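Local atomic coordinates of flagellin (Burkholderia pseudomallei, PDB entry 4CFI), a protein that forms, as the flagellin FliC, the subunit that polymerises into the bacterial flagellar filament and is recognised as an antigen by the immune system. Residues Q110-A118 with A203-N214; V140-F150 with S179-L187. All coordinates share one frame; numbering follows the deposited sequence.

Interaction 1. Residues Q110-A118 with A203-N214; sequences QTLGTIKVA and ATAMVAQINAVN
Strand 111-118 runs antiparallel to helix 203-213, their axes at 172° and 7.5 Å apart at closest approach, with L112 nearest I210 and I115 nearest A203 by CA position. L112 and I115 carry most of the apolar contact. L112 crosses I210 at about a right angle, its CB and CD1 against the CG2 branch, while its other methyl, CD2, packs on V213 CG1 at 4.0 Å. I115 divides its branches along the helix. With CG2 anti to the backbone N, that methyl meets A203 CB at 3.7 Å, and the CG1 arm, beside the N, carries CD1 to V207 CG2 at 3.9 Å and also touches I210 CD1.

Between these two residues the backbone of G113 and T114 faces the helix, and the bent chain of M206 packs on it: SD lies 3.9 Å from G113 CA, and CG lies 3.4 Å from T114 O and also touches I115 CG1. G113 CA meets I210 CG1 as well.

One hydrogen bond crosses the interface. Q209, its CG anti to the backbone N, extends its amide to L112, NE2 donating to O at 3.1 Å. The donor lies in the carbonyl plane and the acceptor 8° from the amide plane, with an N-H...O angle of 152°. K116 instead points its amine to a salt bridge with D199. V213 and Q209 also touch Y231 of helix 227-257. Such a helix, lying along an outer strand of the three-stranded antiparallel sheet and reaching V140 of the middle strand through I210, is helix-on-sheet packing in the flagellin D2 domain.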
loop_
_atom_site.group_PDB
_atom_site.type_symbol
_atom_site.label_atom_id
_atom_site.label_comp_id
_atom_site.label_asym_id
_atom_site.label_seq_id
_atom_site.Cartn_x
_atom_site.Cartn_y
_atom_site.Cartn_z
ATOM N N GLN A 110 2.600 -8.729 -4.148
ATOM C CA GLN A 110 3.131 -7.646 -4.969
ATOM C C GLN A 110 4.659 -7.677 -4.928
ATOM O O GLN A 110 5.268 -7.791 -3.862
ATOM C CB GLN A 110 2.595 -6.313 -4.456
ATOM C CG GLN A 110 1.075 -6.237 -4.477
ATOM C CD GLN A 110 0.557 -5.939 -5.868
ATOM O OE1 GLN A 110 -0.089 -6.779 -6.486
ATOM N NE2 GLN A 110 0.876 -4.747 -6.383
ATOM N N THR A 111 5.285 -7.592 -6.100
ATOM C CA THR A 111 6.736 -7.542 -6.168
ATOM C C THR A 111 7.185 -6.131 -5.803
ATOM O O THR A 111 6.850 -5.160 -6.459
ATOM C CB THR A 111 7.263 -7.993 -7.534
ATOM O OG1 THR A 111 6.887 -9.368 -7.731
ATOM C CG2 THR A 111 8.783 -7.901 -7.596
ATOM N N LEU A 112 7.947 -6.041 -4.721
ATOM C CA LEU A 112 8.423 -4.780 -4.170
ATOM C C LEU A 112 9.702 -4.316 -4.842
ATOM O O LEU A 112 9.993 -3.127 -4.858
ATOM C CB LEU A 112 8.646 -4.912 -2.650
ATOM C CG LEU A 112 7.424 -5.378 -1.857
ATOM C CD1 LEU A 112 7.777 -5.524 -0.379
ATOM C CD2 LEU A 112 6.268 -4.400 -2.016
ATOM N N GLY A 113 10.497 -5.258 -5.340
ATOM C CA GLY A 113 11.745 -4.951 -6.035
ATOM C C GLY A 113 12.513 -6.222 -6.315
ATOM O O GLY A 113 12.188 -7.272 -5.766
ATOM N N THR A 114 13.526 -6.099 -7.168
ATOM C CA THR A 114 14.392 -7.187 -7.549
ATOM C C THR A 114 15.840 -6.757 -7.309
ATOM O O THR A 114 16.263 -5.677 -7.734
ATOM C CB THR A 114 14.173 -7.525 -9.030
ATOM O OG1 THR A 114 12.816 -7.933 -9.204
ATOM C CG2 THR A 114 15.116 -8.623 -9.510
ATOM N N ILE A 115 16.581 -7.620 -6.624
ATOM C CA ILE A 115 17.963 -7.352 -6.201
ATOM C C ILE A 115 18.899 -8.257 -6.995
ATOM O O ILE A 115 18.698 -9.478 -7.038
ATOM C CB ILE A 115 18.180 -7.638 -4.688
ATOM C CG1 ILE A 115 17.097 -6.949 -3.838
ATOM C CG2 ILE A 115 19.591 -7.278 -4.261
ATOM C CD1 ILE A 115 17.024 -7.471 -2.420
ATOM N N LYS A 116 19.924 -7.676 -7.629
ATOM C CA LYS A 116 20.958 -8.480 -8.293
ATOM C C LYS A 116 21.940 -9.001 -7.248
ATOM O O LYS A 116 22.471 -8.232 -6.461
ATOM C CB LYS A 116 21.692 -7.663 -9.376
ATOM C CG LYS A 116 22.817 -8.433 -10.060
ATOM C CD LYS A 116 23.630 -7.581 -11.017
ATOM C CE LYS A 116 24.686 -8.409 -11.726
ATOM N NZ LYS A 116 25.479 -7.601 -12.691
ATOM N N VAL A 117 22.178 -10.307 -7.266
ATOM C CA VAL A 117 22.983 -11.015 -6.273
ATOM C C VAL A 117 23.875 -12.044 -6.974
ATOM O O VAL A 117 23.808 -12.214 -8.187
ATOM C CB VAL A 117 22.102 -11.736 -5.216
ATOM C CG1 VAL A 117 21.239 -10.725 -4.483
ATOM C CG2 VAL A 117 21.267 -12.853 -5.833
ATOM N N ALA A 118 24.715 -12.719 -6.196
ATOM C CA ALA A 118 25.596 -13.773 -6.708
ATOM C C ALA A 118 25.813 -14.800 -5.609
ATOM O O ALA A 118 26.752 -14.681 -4.814
ATOM C CB ALA A 118 26.930 -13.202 -7.195
ATOM N N ALA A 203 22.394 -2.714 -5.101
ATOM C CA ALA A 203 21.621 -3.595 -4.221
ATOM C C ALA A 203 21.194 -2.883 -2.933
ATOM O O ALA A 203 20.048 -3.012 -2.493
ATOM C CB ALA A 203 22.417 -4.853 -3.905
ATOM N N THR A 204 22.111 -2.153 -2.310
ATOM C CA THR A 204 21.794 -1.375 -1.126
ATOM C C THR A 204 20.659 -0.395 -1.404
ATOM O O THR A 204 19.735 -0.267 -0.598
ATOM C CB THR A 204 23.060 -0.653 -0.641
ATOM O OG1 THR A 204 24.027 -1.642 -0.286
ATOM C CG2 THR A 204 22.790 0.242 0.538
ATOM N N ALA A 205 20.715 0.273 -2.550
ATOM C CA ALA A 205 19.674 1.213 -2.941
ATOM C C ALA A 205 18.341 0.492 -3.161
ATOM O O ALA A 205 17.295 1.021 -2.794
ATOM C CB ALA A 205 20.077 1.979 -4.191
ATOM N N MET A 206 18.367 -0.690 -3.762
ATOM C CA MET A 206 17.133 -1.455 -3.956
ATOM C C MET A 206 16.531 -1.911 -2.627
ATOM O O MET A 206 15.319 -1.864 -2.445
ATOM C CB MET A 206 17.360 -2.645 -4.896
ATOM C CG MET A 206 16.113 -3.459 -5.199
ATOM S SD MET A 206 14.726 -2.502 -5.828
ATOM C CE MET A 206 15.237 -2.236 -7.521
ATOM N N VAL A 207 17.365 -2.336 -1.692
ATOM C CA VAL A 207 16.866 -2.703 -0.360
ATOM C C VAL A 207 16.197 -1.492 0.322
ATOM O O VAL A 207 15.130 -1.628 0.936
ATOM C CB VAL A 207 17.996 -3.304 0.505
ATOM C CG1 VAL A 207 17.562 -3.489 1.962
ATOM C CG2 VAL A 207 18.435 -4.632 -0.085
ATOM N N ALA A 208 16.798 -0.308 0.199
ATOM C CA ALA A 208 16.190 0.909 0.733
ATOM C C ALA A 208 14.841 1.191 0.079
ATOM O O ALA A 208 13.878 1.535 0.776
ATOM C CB ALA A 208 17.120 2.106 0.592
ATOM N N GLN A 209 14.770 1.056 -1.253
ATOM C CA GLN A 209 13.501 1.183 -2.009
ATOM C C GLN A 209 12.469 0.267 -1.405
ATOM O O GLN A 209 11.405 0.709 -0.996
ATOM C CB GLN A 209 13.627 0.823 -3.519
ATOM C CG GLN A 209 12.269 0.637 -4.253
ATOM C CD GLN A 209 12.387 0.217 -5.731
ATOM O OE1 GLN A 209 13.125 0.845 -6.482
ATOM N NE2 GLN A 209 11.662 -0.854 -6.151
ATOM N N ILE A 210 12.798 -1.018 -1.363
ATOM C CA ILE A 210 11.866 -2.029 -0.884
ATOM C C ILE A 210 11.364 -1.699 0.520
ATOM O O ILE A 210 10.155 -1.790 0.781
ATOM C CB ILE A 210 12.510 -3.421 -0.916
ATOM C CG1 ILE A 210 12.726 -3.868 -2.372
ATOM C CG2 ILE A 210 11.641 -4.421 -0.177
ATOM C CD1 ILE A 210 13.687 -5.038 -2.568
ATOM N N ASN A 211 12.264 -1.297 1.411
ATOM C CA ASN A 211 11.837 -0.958 2.775
ATOM C C ASN A 211 10.892 0.251 2.808
ATOM O O ASN A 211 9.985 0.304 3.639
ATOM C CB ASN A 211 13.034 -0.746 3.709
ATOM C CG ASN A 211 13.617 -2.052 4.226
ATOM O OD1 ASN A 211 14.853 -2.275 4.249
ATOM N ND2 ASN A 211 12.743 -2.920 4.666
ATOM N N ALA A 212 11.097 1.224 1.923
ATOM C CA ALA A 212 10.213 2.395 1.839
ATOM C C ALA A 212 8.848 2.017 1.244
ATOM O O ALA A 212 7.811 2.423 1.769
ATOM C CB ALA A 212 10.864 3.494 1.023
ATOM N N VAL A 213 8.833 1.239 0.161
ATOM C CA VAL A 213 7.583 0.794 -0.477
ATOM C C VAL A 213 6.769 -0.077 0.493
ATOM O O VAL A 213 5.533 -0.061 0.470
ATOM C CB VAL A 213 7.853 0.091 -1.832
ATOM C CG1 VAL A 213 6.575 -0.432 -2.460
ATOM C CG2 VAL A 213 8.510 1.069 -2.796
ATOM N N ASN A 214 7.462 -0.827 1.352
ATOM C CA ASN A 214 6.823 -1.639 2.365
ATOM C C ASN A 214 6.082 -0.818 3.428
ATOM O O ASN A 214 5.222 -1.354 4.110
ATOM C CB ASN A 214 7.890 -2.495 3.056
ATOM C CG ASN A 214 7.304 -3.697 3.782
ATOM O OD1 ASN A 214 6.459 -4.377 3.248
ATOM N ND2 ASN A 214 7.781 -3.979 4.987
#

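Interaction 2. Residues V140-F150 with S179-L187; sequences VVSDGKGGFTF and SPSFQTLAL
L185 has CG anti to the backbone N (chi1 -171°), while F148 and F150 both hold CG anti to the carbonyl carbon; these torsions bring one leucine methyl against two rings. L185 CD1 sits over a face of F148, 4.3 Å from the ring centroid and 27° off the normal, a CH-pi contact. The same methyl meets F150 differently, in the ring plane at the edge, 3.9 Å from CE1. L185 CD2 goes to V140, meeting its CG2 tip to tip. F148 CE2 also approaches the CB of Q183, obliquely to the ring. Outside the two segments, F150 stacks on F167, and I210 touches both V140 and L185.

V140-S142 and F148-F150 are adjacent antiparallel strands, and the turn joining them in this beta hairpin is organised by D143. Its OD1 takes hydrogen bonds from K145 N, forming an Asx turn, and from G147 N; the two donors arrive from opposite faces of the carboxylate plane. OD2 of the same residue accepts from G173 N, so both carboxylate oxygens are engaged.

Residues 179-187 pass along the hairpin end without regular structure. The direct hydrogen bond is Q183 N to G146 O, 2.9 Å and nearly straight at 165°, although the donor stands above the carbonyl plane. N214 ND2 donates to that oxygen too. G146 CA comes within 3.4 Å of S181 O in a nearly straight CA-H...O contact. K145 O and S181 O, two acceptors, lie close without bonding, and a water that donates to K145 O, also hydrogen-bonded to S181 OG, bridges the segments.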
loop_
_atom_site.group_PDB
_atom_site.type_symbol
_atom_site.label_atom_id
_atom_site.label_comp_id
_atom_site.label_asym_id
_atom_site.label_seq_id
_atom_site.Cartn_x
_atom_site.Cartn_y
_atom_site.Cartn_z
ATOM N N VAL A 140 11.610 -9.773 -4.304
ATOM C CA VAL A 140 11.047 -9.659 -2.958
ATOM C C VAL A 140 9.558 -9.330 -3.091
ATOM O O VAL A 140 9.188 -8.311 -3.679
ATOM C CB VAL A 140 11.780 -8.570 -2.159
ATOM C CG1 VAL A 140 11.226 -8.470 -0.732
ATOM C CG2 VAL A 140 13.276 -8.843 -2.132
ATOM N N VAL A 141 8.733 -10.218 -2.549
ATOM C CA VAL A 141 7.293 -10.191 -2.757
ATOM C C VAL A 141 6.587 -10.004 -1.400
ATOM O O VAL A 141 6.928 -10.654 -0.417
ATOM C CB VAL A 141 6.838 -11.512 -3.442
ATOM C CG1 VAL A 141 5.348 -11.503 -3.696
ATOM C CG2 VAL A 141 7.586 -11.734 -4.758
ATOM N N SER A 142 5.615 -9.107 -1.343
ATOM C CA SER A 142 4.887 -8.864 -0.098
ATOM C C SER A 142 4.049 -10.071 0.308
ATOM O O SER A 142 3.582 -10.833 -0.550
ATOM C CB SER A 142 3.958 -7.662 -0.276
ATOM O OG SER A 142 3.047 -7.933 -1.329
ATOM N N ASP A 143 3.838 -10.221 1.619
ATOM C CA ASP A 143 2.985 -11.279 2.159
ATOM C C ASP A 143 1.657 -10.788 2.748
ATOM O O ASP A 143 0.876 -11.597 3.228
ATOM C CB ASP A 143 3.749 -12.183 3.150
ATOM C CG ASP A 143 4.126 -11.491 4.457
ATOM O OD1 ASP A 143 3.696 -10.348 4.722
ATOM O OD2 ASP A 143 4.870 -12.128 5.246
ATOM N N GLY A 144 1.382 -9.497 2.688
ATOM C CA GLY A 144 0.138 -8.946 3.208
ATOM C C GLY A 144 0.149 -8.678 4.704
ATOM O O GLY A 144 -0.824 -8.123 5.234
ATOM N N LYS A 145 1.215 -9.079 5.380
ATOM C CA LYS A 145 1.365 -8.937 6.827
ATOM C C LYS A 145 2.612 -8.121 7.185
ATOM O O LYS A 145 3.061 -8.132 8.343
ATOM C CB LYS A 145 1.426 -10.322 7.489
ATOM C CG LYS A 145 0.154 -11.137 7.245
ATOM C CD LYS A 145 0.173 -12.517 7.890
ATOM C CE LYS A 145 0.061 -12.494 9.398
ATOM N NZ LYS A 145 -1.192 -11.891 9.927
ATOM N N GLY A 146 3.149 -7.386 6.209
ATOM C CA GLY A 146 4.310 -6.523 6.426
ATOM C C GLY A 146 5.660 -7.197 6.215
ATOM O O GLY A 146 6.696 -6.551 6.440
ATOM N N GLY A 147 5.661 -8.449 5.736
ATOM C CA GLY A 147 6.897 -9.168 5.450
ATOM C C GLY A 147 6.909 -9.709 4.030
ATOM O O GLY A 147 6.227 -9.195 3.135
ATOM N N PHE A 148 7.731 -10.727 3.811
ATOM C CA PHE A 148 8.216 -11.044 2.476
ATOM C C PHE A 148 8.276 -12.532 2.170
ATOM O O PHE A 148 8.540 -13.344 3.061
ATOM C CB PHE A 148 9.658 -10.484 2.297
ATOM C CG PHE A 148 9.859 -9.108 2.865
ATOM C CD1 PHE A 148 9.248 -8.020 2.275
ATOM C CD2 PHE A 148 10.614 -8.895 4.022
ATOM C CE1 PHE A 148 9.389 -6.755 2.829
ATOM C CE2 PHE A 148 10.764 -7.636 4.571
ATOM C CZ PHE A 148 10.159 -6.560 3.964
ATOM N N THR A 149 8.106 -12.846 0.893
ATOM C CA THR A 149 8.544 -14.115 0.320
ATOM C C THR A 149 9.515 -13.777 -0.835
ATOM O O THR A 149 9.628 -12.621 -1.244
ATOM C CB THR A 149 7.362 -14.962 -0.182
ATOM O OG1 THR A 149 6.625 -14.225 -1.170
ATOM C CG2 THR A 149 6.448 -15.390 0.964
ATOM N N PHE A 150 10.200 -14.803 -1.352
ATOM C CA PHE A 150 11.350 -14.586 -2.226
ATOM C C PHE A 150 11.418 -15.588 -3.353
ATOM O O PHE A 150 11.297 -16.799 -3.124
ATOM C CB PHE A 150 12.639 -14.708 -1.426
ATOM C CG PHE A 150 12.695 -13.788 -0.242
ATOM C CD1 PHE A 150 13.113 -12.482 -0.392
ATOM C CD2 PHE A 150 12.328 -14.212 1.030
ATOM C CE1 PHE A 150 13.161 -11.637 0.696
ATOM C CE2 PHE A 150 12.382 -13.351 2.128
ATOM C CZ PHE A 150 12.829 -12.072 1.961
ATOM N N SER A 179 -3.962 -4.375 13.570
ATOM C CA SER A 179 -2.677 -4.045 14.226
ATOM C C SER A 179 -1.536 -4.242 13.217
ATOM O O SER A 179 -0.838 -5.270 13.213
ATOM C CB SER A 179 -2.455 -4.914 15.460
ATOM O OG SER A 179 -3.354 -4.580 16.515
ATOM N N PRO A 180 -1.352 -3.260 12.328
ATOM C CA PRO A 180 -0.325 -3.427 11.298
ATOM C C PRO A 180 1.090 -3.424 11.895
ATOM O O PRO A 180 1.351 -2.811 12.933
ATOM C CB PRO A 180 -0.543 -2.227 10.380
ATOM C CG PRO A 180 -1.366 -1.267 11.161
ATOM C CD PRO A 180 -2.151 -2.040 12.156
ATOM N N SER A 181 2.009 -4.106 11.226
ATOM C CA SER A 181 3.424 -4.044 11.579
ATOM C C SER A 181 4.259 -4.493 10.399
ATOM O O SER A 181 3.774 -5.203 9.503
ATOM C CB SER A 181 3.726 -4.945 12.767
ATOM O OG SER A 181 3.579 -6.302 12.358
ATOM N N PHE A 182 5.533 -4.118 10.453
ATOM C CA PHE A 182 6.408 -4.109 9.289
ATOM C C PHE A 182 7.731 -4.768 9.607
ATOM O O PHE A 182 8.391 -4.410 10.584
ATOM C CB PHE A 182 6.651 -2.659 8.847
ATOM C CG PHE A 182 5.377 -1.906 8.577
ATOM C CD1 PHE A 182 4.717 -1.263 9.602
ATOM C CD2 PHE A 182 4.793 -1.899 7.304
ATOM C CE1 PHE A 182 3.523 -0.607 9.374
ATOM C CE2 PHE A 182 3.603 -1.236 7.074
ATOM C CZ PHE A 182 2.961 -0.598 8.109
ATOM N N GLN A 183 8.140 -5.709 8.762
ATOM C CA GLN A 183 9.476 -6.252 8.847
ATOM C C GLN A 183 10.425 -5.310 8.139
ATOM O O GLN A 183 10.009 -4.493 7.322
ATOM C CB GLN A 183 9.534 -7.646 8.234
ATOM C CG GLN A 183 8.572 -8.619 8.886
ATOM C CD GLN A 183 8.752 -8.712 10.388
ATOM O OE1 GLN A 183 9.847 -9.021 10.876
ATOM N NE2 GLN A 183 7.683 -8.463 11.135
ATOM N N THR A 184 11.698 -5.418 8.504
ATOM C CA THR A 184 12.789 -4.656 7.877
ATOM C C THR A 184 13.612 -5.616 7.011
ATOM O O THR A 184 14.186 -6.561 7.539
ATOM C CB THR A 184 13.735 -4.057 8.956
ATOM O OG1 THR A 184 12.993 -3.178 9.802
ATOM C CG2 THR A 184 14.924 -3.320 8.332
ATOM N N LEU A 185 13.633 -5.409 5.691
ATOM C CA LEU A 185 14.445 -6.236 4.830
ATOM C C LEU A 185 15.904 -5.929 5.098
ATOM O O LEU A 185 16.285 -4.775 5.089
ATOM C CB LEU A 185 14.110 -5.968 3.360
ATOM C CG LEU A 185 14.752 -6.936 2.363
ATOM C CD1 LEU A 185 14.146 -8.330 2.468
ATOM C CD2 LEU A 185 14.630 -6.405 0.939
ATOM N N ALA A 186 16.695 -6.987 5.288
ATOM C CA ALA A 186 18.125 -6.914 5.536
ATOM C C ALA A 186 18.817 -7.913 4.606
ATOM O O ALA A 186 18.447 -9.078 4.568
ATOM C CB ALA A 186 18.411 -7.265 6.988
ATOM N N LEU A 187 19.782 -7.433 3.828
ATOM C CA LEU A 187 20.473 -8.236 2.826
ATOM C C LEU A 187 21.883 -8.574 3.309
ATOM O O LEU A 187 22.639 -7.675 3.673
ATOM C CB LEU A 187 20.582 -7.433 1.540
ATOM C CG LEU A 187 21.192 -8.146 0.333
ATOM C CD1 LEU A 187 20.284 -9.251 -0.179
ATOM C CD2 LEU A 187 21.460 -7.138 -0.786
HETATM O O HOH W 1 5.148 -7.694 10.218
#

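In the fold
From the N terminus, after helices 2-31 and 37-60 and two short two-stranded sheets, the chain enters strand 111-119, the first half of interaction 1. It then passes through strands 135-142 and 148-152, whose hairpin supplies the first half of interaction 2. After helix 160-167, residues 179-187 return to that hairpin and close the inner loop; helix 197-213 later packs on strand 111-119 and closes the outer one. Interaction 2 is thus nested inside interaction 1, their centres 11 Å apart. The sheet joins them directly: L112 N lies 2.8 Å from V140 O, a probable hydrogen bond. Together they tie the three-stranded sheet to helix 197-213 and to the irregular segment before it.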